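Local coordinates for anopheles gambiae adenosine kinase (Anopheles gambiae, PDB 3LOO), which catalyses the ATP-dependent phosphorylation of adenosine to AMP, as an adenosine kinase of the pfkB family of carbohydrate kinases, at residues Phe229-Ala242 with Leu266-Thr280. Residues are numbered along the deposited sequence; the frame is centred on the assembly and turned at random.
With B4P (bis(adenosine)-5'-tetraphosphate), chain D.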
loop_
_atom_site.group_PDB
_atom_site.type_symbol
_atom_site.label_atom_id
_atom_site.label_comp_id
_atom_site.label_asym_id
_atom_site.label_seq_id
_atom_site.Cartn_x
_atom_site.Cartn_y
_atom_site.Cartn_z
ATOM N N PHE A 229 -12.089 -10.521 -4.014
ATOM C CA PHE A 229 -11.099 -11.501 -4.392
ATOM C C PHE A 229 -11.187 -12.122 -5.801
ATOM O O PHE A 229 -10.132 -12.343 -6.390
ATOM C CB PHE A 229 -10.949 -12.614 -3.359
ATOM C CG PHE A 229 -9.939 -12.303 -2.287
ATOM C CD1 PHE A 229 -8.992 -11.311 -2.474
ATOM C CD2 PHE A 229 -9.961 -12.988 -1.075
ATOM C CE1 PHE A 229 -8.060 -11.007 -1.465
ATOM C CE2 PHE A 229 -9.023 -12.707 -0.068
ATOM C CZ PHE A 229 -8.072 -11.713 -0.262
ATOM N N PRO A 230 -12.408 -12.398 -6.348
ATOM C CA PRO A 230 -12.472 -12.973 -7.710
ATOM C C PRO A 230 -11.797 -12.084 -8.759
ATOM O O PRO A 230 -11.359 -12.549 -9.796
ATOM C CB PRO A 230 -14.003 -13.039 -7.985
ATOM C CG PRO A 230 -14.596 -13.301 -6.540
ATOM C CD PRO A 230 -13.760 -12.298 -5.734
ATOM N N TYR A 231 -11.721 -10.788 -8.471
ATOM C CA TYR A 231 -11.204 -9.811 -9.414
ATOM C C TYR A 231 -9.780 -9.433 -9.096
ATOM O O TYR A 231 -9.218 -8.541 -9.726
ATOM C CB TYR A 231 -12.067 -8.565 -9.368
ATOM C CG TYR A 231 -13.535 -8.867 -9.429
ATOM C CD1 TYR A 231 -14.165 -9.174 -10.649
ATOM C CD2 TYR A 231 -14.299 -8.915 -8.262
ATOM C CE1 TYR A 231 -15.534 -9.468 -10.703
ATOM C CE2 TYR A 231 -15.660 -9.240 -8.298
ATOM C CZ TYR A 231 -16.265 -9.508 -9.518
ATOM O OH TYR A 231 -17.620 -9.772 -9.549
ATOM N N VAL A 232 -9.190 -10.096 -8.123
ATOM C CA VAL A 232 -7.787 -9.799 -7.765
ATOM C C VAL A 232 -6.824 -10.664 -8.542
ATOM O O VAL A 232 -6.852 -11.887 -8.401
ATOM C CB VAL A 232 -7.563 -9.906 -6.250
ATOM C CG1 VAL A 232 -6.095 -9.815 -5.910
ATOM C CG2 VAL A 232 -8.358 -8.762 -5.546
ATOM N N ASP A 233 -5.963 -10.033 -9.371
ATOM C CA ASP A 233 -4.934 -10.757 -10.134
ATOM C C ASP A 233 -3.667 -10.983 -9.333
ATOM O O ASP A 233 -2.987 -11.982 -9.530
ATOM C CB ASP A 233 -4.576 -10.012 -11.443
ATOM C CG ASP A 233 -5.744 -9.937 -12.384
ATOM O OD1 ASP A 233 -6.360 -8.861 -12.474
ATOM O OD2 ASP A 233 -6.090 -10.990 -12.952
ATOM N N VAL A 234 -3.311 -10.007 -8.506
ATOM C CA VAL A 234 -2.108 -10.080 -7.640
ATOM C C VAL A 234 -2.498 -9.575 -6.234
ATOM O O VAL A 234 -3.045 -8.475 -6.076
ATOM C CB VAL A 234 -0.887 -9.246 -8.168
ATOM C CG1 VAL A 234 0.360 -9.523 -7.328
ATOM C CG2 VAL A 234 -0.539 -9.524 -9.685
ATOM N N LEU A 235 -2.193 -10.391 -5.216
ATOM C CA LEU A 235 -2.363 -9.997 -3.823
ATOM C C LEU A 235 -0.972 -9.965 -3.137
ATOM O O LEU A 235 -0.254 -10.953 -3.164
ATOM C CB LEU A 235 -3.261 -10.993 -3.103
ATOM C CG LEU A 235 -3.430 -10.764 -1.587
ATOM C CD1 LEU A 235 -3.995 -9.380 -1.329
ATOM C CD2 LEU A 235 -4.290 -11.870 -0.869
ATOM N N PHE A 236 -0.616 -8.823 -2.571
ATOM C CA PHE A 236 0.594 -8.672 -1.762
ATOM C C PHE A 236 0.180 -8.643 -0.286
ATOM O O PHE A 236 -0.937 -8.207 0.053
ATOM C CB PHE A 236 1.271 -7.331 -2.060
ATOM C CG PHE A 236 1.620 -7.104 -3.523
ATOM C CD1 PHE A 236 2.824 -7.552 -4.034
ATOM C CD2 PHE A 236 0.748 -6.385 -4.363
ATOM C CE1 PHE A 236 3.185 -7.294 -5.400
ATOM C CE2 PHE A 236 1.072 -6.148 -5.716
ATOM C CZ PHE A 236 2.297 -6.597 -6.227
ATOM N N GLY A 237 1.083 -9.076 0.592
ATOM C CA GLY A 237 0.874 -8.899 2.037
ATOM C C GLY A 237 2.074 -9.420 2.792
ATOM O O GLY A 237 2.929 -10.096 2.212
ATOM N N ASN A 238 2.171 -9.093 4.070
ATOM C CA ASN A 238 3.261 -9.672 4.842
ATOM C C ASN A 238 2.783 -10.935 5.590
ATOM O O ASN A 238 1.627 -11.354 5.470
ATOM C CB ASN A 238 3.949 -8.621 5.746
ATOM C CG ASN A 238 3.088 -8.190 6.933
ATOM O OD1 ASN A 238 2.126 -8.850 7.284
ATOM N ND2 ASN A 238 3.411 -7.031 7.514
ATOM N N GLU A 239 3.669 -11.557 6.331
ATOM C CA GLU A 239 3.355 -12.856 6.921
ATOM C C GLU A 239 2.231 -12.733 7.957
ATOM O O GLU A 239 1.385 -13.599 8.057
ATOM C CB GLU A 239 4.612 -13.474 7.535
ATOM C CG GLU A 239 5.019 -12.917 8.873
ATOM C CD GLU A 239 6.185 -11.977 8.748
ATOM O OE1 GLU A 239 6.049 -10.905 8.110
ATOM O OE2 GLU A 239 7.268 -12.344 9.274
ATOM N N THR A 240 2.205 -11.612 8.665
ATOM C CA THR A 240 1.294 -11.392 9.772
ATOM C C THR A 240 -0.099 -11.152 9.202
ATOM O O THR A 240 -1.062 -11.587 9.775
ATOM C CB THR A 240 1.798 -10.207 10.641
ATOM O OG1 THR A 240 3.100 -10.544 11.169
ATOM C CG2 THR A 240 0.843 -9.921 11.793
ATOM N N GLU A 241 -0.183 -10.539 8.019
ATOM C CA GLU A 241 -1.452 -10.279 7.353
ATOM C C GLU A 241 -2.002 -11.533 6.742
ATOM O O GLU A 241 -3.225 -11.764 6.751
ATOM C CB GLU A 241 -1.251 -9.188 6.269
ATOM C CG GLU A 241 -1.075 -7.802 6.909
ATOM C CD GLU A 241 -0.056 -6.889 6.216
ATOM O OE1 GLU A 241 0.247 -7.038 5.005
ATOM O OE2 GLU A 241 0.425 -5.965 6.909
ATOM N N ALA A 242 -1.112 -12.346 6.182
ATOM C CA ALA A 242 -1.511 -13.642 5.653
ATOM C C ALA A 242 -2.110 -14.585 6.754
ATOM O O ALA A 242 -3.165 -15.224 6.555
ATOM C CB ALA A 242 -0.342 -14.302 4.900
ATOM N N LEU A 266 -8.591 -19.560 -5.037
ATOM C CA LEU A 266 -9.954 -19.074 -4.977
ATOM C C LEU A 266 -10.533 -18.789 -6.359
ATOM O O LEU A 266 -9.794 -18.413 -7.280
ATOM C CB LEU A 266 -10.068 -17.821 -4.089
ATOM C CG LEU A 266 -9.932 -17.960 -2.560
ATOM C CD1 LEU A 266 -9.631 -16.601 -1.935
ATOM C CD2 LEU A 266 -11.200 -18.555 -1.939
ATOM N N PRO A 267 -11.867 -18.938 -6.512
ATOM C CA PRO A 267 -12.527 -18.632 -7.783
ATOM C C PRO A 267 -12.096 -17.267 -8.314
ATOM O O PRO A 267 -11.925 -16.328 -7.549
ATOM C CB PRO A 267 -14.013 -18.592 -7.397
ATOM C CG PRO A 267 -14.104 -19.603 -6.265
ATOM C CD PRO A 267 -12.814 -19.465 -5.505
ATOM N N LYS A 268 -11.931 -17.169 -9.626
ATOM C CA LYS A 268 -11.361 -15.992 -10.246
ATOM C C LYS A 268 -12.219 -15.668 -11.445
ATOM O O LYS A 268 -12.496 -16.539 -12.257
ATOM C CB LYS A 268 -9.931 -16.284 -10.680
ATOM C CG LYS A 268 -9.207 -15.063 -11.254
ATOM C CD LYS A 268 -7.722 -15.259 -11.267
ATOM C CE LYS A 268 -6.979 -13.940 -11.486
ATOM N NZ LYS A 268 -7.566 -13.218 -12.620
ATOM N N GLU A 269 -12.658 -14.424 -11.524
ATOM C CA GLU A 269 -13.464 -13.921 -12.634
ATOM C C GLU A 269 -12.764 -13.986 -14.012
ATOM O O GLU A 269 -13.286 -14.591 -14.950
ATOM C CB GLU A 269 -13.927 -12.496 -12.318
ATOM C CG GLU A 269 -14.753 -11.838 -13.396
ATOM C CD GLU A 269 -16.114 -12.501 -13.608
ATOM O OE1 GLU A 269 -16.485 -13.399 -12.820
ATOM O OE2 GLU A 269 -16.821 -12.108 -14.565
ATOM N N ASN A 270 -11.598 -13.356 -14.135
ATOM C CA ASN A 270 -10.835 -13.418 -15.378
ATOM C C ASN A 270 -9.940 -14.617 -15.284
ATOM O O ASN A 270 -8.793 -14.540 -14.832
ATOM C CB ASN A 270 -10.037 -12.124 -15.647
ATOM C CG ASN A 270 -9.232 -12.183 -16.966
ATOM O OD1 ASN A 270 -9.521 -12.992 -17.833
ATOM N ND2 ASN A 270 -8.198 -11.336 -17.087
ATOM N N GLY A 271 -10.517 -15.754 -15.675
ATOM C CA GLY A 271 -9.831 -17.044 -15.698
ATOM C C GLY A 271 -8.573 -17.092 -16.545
ATOM O O GLY A 271 -7.706 -17.909 -16.276
ATOM N N LYS A 272 -8.462 -16.233 -17.555
ATOM C CA LYS A 272 -7.269 -16.188 -18.449
ATOM C C LYS A 272 -5.946 -15.725 -17.812
ATOM O O LYS A 272 -4.868 -15.871 -18.407
ATOM C CB LYS A 272 -7.535 -15.275 -19.638
ATOM C CG LYS A 272 -8.191 -15.967 -20.830
ATOM C CD LYS A 272 -8.208 -15.034 -22.038
ATOM C CE LYS A 272 -9.325 -14.007 -21.924
ATOM N NZ LYS A 272 -10.645 -14.703 -21.767
ATOM N N ARG A 273 -6.018 -15.099 -16.652
ATOM C CA ARG A 273 -4.801 -14.810 -15.928
ATOM C C ARG A 273 -4.914 -15.491 -14.560
ATOM O O ARG A 273 -5.890 -15.271 -13.821
ATOM C CB ARG A 273 -4.575 -13.296 -15.817
ATOM C CG ARG A 273 -3.192 -12.938 -15.249
ATOM C CD ARG A 273 -3.026 -11.417 -15.083
ATOM N NE ARG A 273 -2.838 -10.696 -16.355
ATOM C CZ ARG A 273 -3.771 -9.973 -16.977
ATOM N NH1 ARG A 273 -5.008 -9.855 -16.501
ATOM N NH2 ARG A 273 -3.463 -9.357 -18.096
ATOM N N LYS A 274 -3.956 -16.363 -14.281
ATOM C CA LYS A 274 -3.867 -17.068 -13.012
ATOM C C LYS A 274 -3.423 -16.119 -11.884
ATOM O O LYS A 274 -2.462 -15.357 -12.042
ATOM C CB LYS A 274 -2.852 -18.207 -13.117
ATOM C CG LYS A 274 -3.217 -19.265 -14.189
ATOM C CD LYS A 274 -2.432 -20.510 -13.980
ATOM C CE LYS A 274 -3.269 -21.759 -14.239
ATOM N NZ LYS A 274 -2.759 -22.470 -15.440
ATOM N N ARG A 275 -4.118 -16.193 -10.749
ATOM C CA ARG A 275 -3.791 -15.334 -9.608
ATOM C C ARG A 275 -2.404 -15.622 -9.072
ATOM O O ARG A 275 -1.968 -16.775 -8.978
ATOM C CB ARG A 275 -4.801 -15.499 -8.472
ATOM C CG ARG A 275 -4.581 -14.544 -7.283
ATOM C CD ARG A 275 -5.712 -14.689 -6.242
ATOM N NE ARG A 275 -7.055 -14.371 -6.758
ATOM C CZ ARG A 275 -8.006 -15.273 -7.017
ATOM N NH1 ARG A 275 -7.770 -16.575 -6.895
ATOM N NH2 ARG A 275 -9.209 -14.876 -7.411
ATOM N N ILE A 276 -1.752 -14.538 -8.696
ATOM C CA ILE A 276 -0.449 -14.531 -8.010
ATOM C C ILE A 276 -0.659 -14.020 -6.584
ATOM O O ILE A 276 -1.390 -13.032 -6.373
ATOM C CB ILE A 276 0.510 -13.572 -8.756
ATOM C CG1 ILE A 276 0.751 -14.127 -10.151
ATOM C CG2 ILE A 276 1.828 -13.503 -8.070
ATOM C CD1 ILE A 276 1.294 -15.505 -10.115
ATOM N N VAL A 277 -0.079 -14.716 -5.610
ATOM C CA VAL A 277 -0.039 -14.215 -4.231
ATOM C C VAL A 277 1.433 -14.047 -3.840
ATOM O O VAL A 277 2.224 -14.967 -4.030
ATOM C CB VAL A 277 -0.792 -15.155 -3.262
ATOM C CG1 VAL A 277 -0.742 -14.609 -1.824
ATOM C CG2 VAL A 277 -2.250 -15.377 -3.747
ATOM N N ILE A 278 1.792 -12.873 -3.334
ATOM C CA ILE A 278 3.202 -12.576 -2.921
ATOM C C ILE A 278 3.243 -12.233 -1.429
ATOM O O ILE A 278 2.554 -11.299 -1.003
ATOM C CB ILE A 278 3.836 -11.466 -3.803
ATOM C CG1 ILE A 278 3.981 -11.979 -5.250
ATOM C CG2 ILE A 278 5.219 -11.042 -3.279
ATOM C CD1 ILE A 278 4.254 -10.872 -6.285
ATOM N N ILE A 279 4.012 -12.987 -0.647
ATOM C CA ILE A 279 4.091 -12.782 0.804
ATOM C C ILE A 279 5.501 -12.426 1.188
ATOM O O ILE A 279 6.428 -13.218 0.945
ATOM C CB ILE A 279 3.625 -14.032 1.579
ATOM C CG1 ILE A 279 2.176 -14.346 1.156
ATOM C CG2 ILE A 279 3.717 -13.785 3.113
ATOM C CD1 ILE A 279 1.692 -15.670 1.581
ATOM N N THR A 280 5.653 -11.218 1.746
ATOM C CA THR A 280 6.910 -10.746 2.278
ATOM C C THR A 280 7.022 -11.229 3.727
ATOM O O THR A 280 6.009 -11.410 4.411
ATOM C CB THR A 280 7.037 -9.178 2.185
ATOM O OG1 THR A 280 6.038 -8.537 3.003
ATOM C CG2 THR A 280 6.879 -8.686 0.700
HETATM P PA B4P D . 5.324 -0.003 7.461
HETATM O O1A B4P D . 6.628 0.750 7.678
HETATM O O2A B4P D . 4.558 -0.457 8.703
HETATM O O3A B4P D . 5.734 -1.375 6.736
HETATM P PB B4P D . 5.131 -1.779 5.317
HETATM O O1B B4P D . 5.658 -0.869 4.205
HETATM O O2B B4P D . 3.649 -2.107 5.382
HETATM O O3B B4P D . 6.121 -3.110 5.441
HETATM P PG B4P D . 5.693 -4.662 5.459
HETATM O O1G B4P D . 5.538 -5.191 6.844
HETATM O O2G B4P D . 4.461 -4.781 4.583
HETATM O O3G B4P D . 6.901 -5.410 4.722
HETATM P PD B4P D . 8.037 -6.404 5.291
HETATM O O1D B4P D . 8.452 -5.911 6.628
HETATM O O2D B4P D . 7.674 -7.849 5.094
HETATM O O5E B4P D . 4.356 0.817 6.445
HETATM C C5E B4P D . 4.353 2.197 6.738
HETATM C C4E B4P D . 3.343 2.995 5.966
HETATM O O4E B4P D . 2.002 2.551 6.173
HETATM C C3E B4P D . 3.361 4.400 6.502
HETATM O O3E B4P D . 4.064 5.168 5.505
HETATM C C2E B4P D . 1.896 4.818 6.567
HETATM O O2E B4P D . 1.591 6.064 5.930
HETATM C C1E B4P D . 1.148 3.636 5.922
HETATM N N9A B4P D . -0.146 3.435 6.599
HETATM C C8A B4P D . -0.379 3.044 7.886
HETATM N N7A B4P D . -1.730 3.005 8.076
HETATM C C5A B4P D . -2.354 3.403 6.928
HETATM C C6A B4P D . -3.689 3.552 6.519
HETATM N N6A B4P D . -4.755 3.335 7.351
HETATM N N1A B4P D . -3.944 3.986 5.258
HETATM C C2A B4P D . -2.938 4.223 4.379
HETATM N N3A B4P D . -1.654 4.073 4.743
HETATM C C4A B4P D . -1.341 3.657 5.998
HETATM O O5F B4P D . 9.212 -6.009 4.275
HETATM C C5F B4P D . 8.993 -5.902 2.873
HETATM C C4F B4P D . 10.367 -6.008 2.212
HETATM O O4F B4P D . 11.330 -5.136 2.831
HETATM C C3F B4P D . 10.970 -7.385 2.425
HETATM O O3F B4P D . 10.408 -8.301 1.493
HETATM C C2F B4P D . 12.449 -7.124 2.214
HETATM O O2F B4P D . 12.765 -7.119 0.808
HETATM C C1F B4P D . 12.635 -5.728 2.836
HETATM N N9B B4P D . 13.063 -5.925 4.257
HETATM C C8B B4P D . 12.273 -5.817 5.344
HETATM N N7B B4P D . 12.969 -6.073 6.478
HETATM C C5B B4P D . 14.244 -6.356 6.139
HETATM C C6B B4P D . 15.402 -6.706 6.828
HETATM N N6B B4P D . 15.361 -6.803 8.181
HETATM N N1B B4P D . 16.564 -6.925 6.137
HETATM C C2B B4P D . 16.609 -6.827 4.785
HETATM N N3B B4P D . 15.504 -6.501 4.056
HETATM C C4B B4P D . 14.303 -6.264 4.671
HETATM O O HOH W 1 -10.078 -11.958 -12.213
HETATM O O HOH W 2 -2.073 -12.524 -11.967
HETATM O O HOH W 3 -7.184 -9.566 -15.183
#
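Arg275 pushes its guanidinium among backbone carbonyls of both segments, those of Phe229 and Val232 across the contact and of Leu266 and Pro267 in its own. Its NE donates to Val232 O (3.0 Å) and its NH2 to Phe229 O (2.9 Å), both oxygens tilted out of the guanidinium plane, while NH1 meets Leu266 O in that plane and NH2 also reaches Pro267 O. The chain runs extended to CG and CD and then bends at chi3 (-61°), which brings the group's edge toward the 229-231 turn. Phe229 O also accepts a hydrogen bond from Val232 N, which arrives from the opposite face of its carbonyl plane.

Beside this, Lys268 NZ bridges to Asp233 OD2 (2.7 Å) from above the carboxylate plane and also donates to Asn270 O. Arg273 NH1 makes only a long salt bridge to the same oxygen; its guanidinium stands almost perpendicular to the carboxylate (88°), with OD2 at its edge. Asp233 OD1 is held by Phe208 N, so the carboxylate ties strand 207-211 to this loop.

Beyond the loops, strands 234-238 and 276-280 run parallel as neighbours in the central sheet of the ribokinase-like fold, joined through helices 239-248 and 256-264 in a right-handed beta-alpha-beta crossover. Ile276 N to Asp233 O and Ile278 N to Leu235 O (2.8 Å) are nearly straight. On the face covered by helix 315-328, Ile278 CD1 lies against Phe236 CE1 (3.8 Å), the two side chains pointing the same way.

At the C-terminal ends, the tetraphosphate takes Asn238 ND2 on O1G (2.9 Å) and Thr280 OG1 on O2D (2.7 Å); Asn238 OD1 meanwhile caps helix 239-248 through Glu241 N.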